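Local coordinates for DNA sulfur modification protein DndE (Escherichia coli, PDB 4LRV), which takes part in DNA phosphorothioation, the sulfur modification of the DNA backbone, and probably binds DNA, at residues Ser42-Ser47 / Ala95-Asp100. Numbering follows the deposited sequence.
Sequences SEFRYS and AAHVED
Phe-44 lays its ring against helix 87-103, with Asp-100 over one face and His-97 at its edge, where the loop that leaves helix 28-40 runs along the helix in this largely helical member of the DndE family, grouped with the MetJ/Arc-type repressors. With CG anti to the backbone N (chi1 178°), the ring reaches in to the helix. Asp-100 covers one of its faces: CB of Asp-100 sits 3.8 Å from the centroid of the Phe-44 ring, almost on the ring normal, a CH-pi contact. The carboxylate continues over the same ring, nearly parallel to it, and its OD2 lies 3.3 Å from Phe-44 CB. At its edge, the Phe-44 ring points into the face of His-97 in a T-shaped pair, planes at 81°. CD2 of Phe-44 comes 3.6 Å from CD2 of His-97. One helical turn before Asp-100, CB of Ala-96 is shared by two rings, 4.0 Å from CZ of Phe-44 and 3.7 Å from CD2 of Tyr-46. An alanine in place of Phe-44 would probably open a gap beside Ala-96, take from the imidazole of His-97 the ring edge that meets its face and uncover the side chain of Asp-100.

Further out, helix 28-40 helps to hold these groups: Ser-39 gives Asp-100 OD2 a hydrogen-bond partner through its OG and Ser-42 OG another through its backbone O, while Phe-36 brings a second ring to His-97. Tyr-46 is held at both ends, its backbone N bonded to Tyr-82 OH and its phenol OH to Asp-51 OD2. On the loop itself, Arg-45 folds back so that NH1 bonds to two carbonyls: Ser-42 O, which it meets from above the carbonyl plane, and Phe-44 O, 2.7 Å from NH1 and close to the guanidinium plane.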
loop_
_atom_site.group_PDB
_atom_site.type_symbol
_atom_site.label_atom_id
_atom_site.label_comp_id
_atom_site.label_asym_id
_atom_site.label_seq_id
_atom_site.Cartn_x
_atom_site.Cartn_y
_atom_site.Cartn_z
ATOM N N SER A 42 23.279 -13.338 -6.458
ATOM C CA SER A 42 24.521 -13.780 -5.829
ATOM C C SER A 42 25.079 -15.031 -6.514
ATOM O O SER A 42 24.816 -15.274 -7.686
ATOM C CB SER A 42 24.318 -14.019 -4.326
ATOM O OG SER A 42 23.448 -15.120 -4.085
ATOM N N GLU A 43 25.841 -15.826 -5.766
ATOM C CA GLU A 43 26.606 -16.956 -6.315
ATOM C C GLU A 43 25.853 -18.263 -6.209
ATOM O O GLU A 43 26.141 -19.214 -6.934
ATOM C CB GLU A 43 27.918 -17.107 -5.566
ATOM C CG GLU A 43 28.648 -15.803 -5.353
ATOM C CD GLU A 43 28.960 -15.539 -3.894
ATOM O OE1 GLU A 43 28.680 -14.408 -3.452
ATOM O OE2 GLU A 43 29.468 -16.452 -3.190
ATOM N N PHE A 44 24.890 -18.323 -5.303
ATOM C CA PHE A 44 24.122 -19.535 -5.152
ATOM C C PHE A 44 23.450 -19.927 -6.472
ATOM O O PHE A 44 22.975 -19.072 -7.207
ATOM C CB PHE A 44 23.087 -19.399 -4.035
ATOM C CG PHE A 44 22.233 -20.614 -3.871
ATOM C CD1 PHE A 44 22.629 -21.643 -3.030
ATOM C CD2 PHE A 44 21.046 -20.747 -4.589
ATOM C CE1 PHE A 44 21.846 -22.779 -2.886
ATOM C CE2 PHE A 44 20.265 -21.877 -4.460
ATOM C CZ PHE A 44 20.666 -22.898 -3.604
ATOM N N ARG A 45 23.454 -21.225 -6.763
ATOM C CA ARG A 45 22.763 -21.784 -7.912
ATOM C C ARG A 45 22.252 -23.168 -7.557
ATOM O O ARG A 45 22.978 -23.995 -6.989
ATOM C CB ARG A 45 23.679 -21.889 -9.132
ATOM C CG ARG A 45 24.023 -20.580 -9.836
ATOM C CD ARG A 45 22.804 -19.928 -10.463
ATOM N NE ARG A 45 23.158 -18.697 -11.165
ATOM C CZ ARG A 45 23.317 -17.504 -10.589
ATOM N NH1 ARG A 45 23.166 -17.358 -9.278
ATOM N NH2 ARG A 45 23.643 -16.451 -11.327
ATOM N N TYR A 46 20.995 -23.417 -7.889
ATOM C CA TYR A 46 20.438 -24.743 -7.759
ATOM C C TYR A 46 21.111 -25.707 -8.741
ATOM O O TYR A 46 21.495 -25.325 -9.842
ATOM C CB TYR A 46 18.926 -24.714 -7.993
ATOM C CG TYR A 46 18.292 -26.085 -7.985
ATOM C CD1 TYR A 46 18.149 -26.810 -9.165
ATOM C CD2 TYR A 46 17.855 -26.663 -6.797
ATOM C CE1 TYR A 46 17.574 -28.069 -9.165
ATOM C CE2 TYR A 46 17.279 -27.932 -6.786
ATOM C CZ TYR A 46 17.136 -28.624 -7.974
ATOM O OH TYR A 46 16.568 -29.880 -7.983
ATOM N N SER A 47 21.230 -26.962 -8.330
ATOM C CA SER A 47 21.666 -28.016 -9.223
ATOM C C SER A 47 20.977 -29.316 -8.790
ATOM O O SER A 47 20.992 -29.656 -7.612
ATOM C CB SER A 47 23.189 -28.144 -9.201
ATOM O OG SER A 47 23.643 -28.879 -10.316
ATOM N N ALA A 95 12.281 -22.730 -5.091
ATOM C CA ALA A 95 12.292 -22.935 -3.639
ATOM C C ALA A 95 13.691 -22.844 -3.025
ATOM O O ALA A 95 13.882 -22.193 -2.003
ATOM C CB ALA A 95 11.639 -24.267 -3.280
ATOM N N ALA A 96 14.667 -23.492 -3.652
ATOM C CA ALA A 96 16.034 -23.438 -3.170
ATOM C C ALA A 96 16.520 -21.987 -3.089
ATOM O O ALA A 96 17.165 -21.603 -2.108
ATOM C CB ALA A 96 16.950 -24.273 -4.054
ATOM N N HIS A 97 16.202 -21.193 -4.115
ATOM C CA HIS A 97 16.527 -19.781 -4.128
ATOM C C HIS A 97 15.817 -18.976 -3.043
ATOM O O HIS A 97 16.400 -18.061 -2.477
ATOM C CB HIS A 97 16.259 -19.163 -5.504
ATOM C CG HIS A 97 17.436 -19.220 -6.423
ATOM N ND1 HIS A 97 17.426 -19.928 -7.609
ATOM C CD2 HIS A 97 18.673 -18.685 -6.311
ATOM C CE1 HIS A 97 18.601 -19.806 -8.197
ATOM N NE2 HIS A 97 19.377 -19.059 -7.430
ATOM N N VAL A 98 14.564 -19.304 -2.748
ATOM C CA VAL A 98 13.870 -18.593 -1.674
ATOM C C VAL A 98 14.546 -18.898 -0.338
ATOM O O VAL A 98 14.811 -17.985 0.451
ATOM C CB VAL A 98 12.348 -18.873 -1.652
ATOM C CG1 VAL A 98 11.704 -18.178 -0.475
ATOM C CG2 VAL A 98 11.712 -18.368 -2.929
ATOM N N GLU A 99 14.869 -20.174 -0.127
ATOM C CA GLU A 99 15.563 -20.623 1.086
ATOM C C GLU A 99 16.919 -19.948 1.238
ATOM O O GLU A 99 17.242 -19.428 2.308
ATOM C CB GLU A 99 15.734 -22.146 1.077
ATOM C CG GLU A 99 16.622 -22.723 2.163
ATOM C CD GLU A 99 17.077 -24.155 1.849
ATOM O OE1 GLU A 99 16.853 -24.627 0.700
ATOM O OE2 GLU A 99 17.656 -24.820 2.749
ATOM N N ASP A 100 17.710 -19.956 0.169
ATOM C CA ASP A 100 19.039 -19.350 0.205
ATOM C C ASP A 100 18.941 -17.855 0.524
ATOM O O ASP A 100 19.547 -17.382 1.473
ATOM C CB ASP A 100 19.766 -19.591 -1.115
ATOM C CG ASP A 100 21.106 -18.903 -1.165
ATOM O OD1 ASP A 100 22.048 -19.404 -0.510
ATOM O OD2 ASP A 100 21.214 -17.857 -1.851
#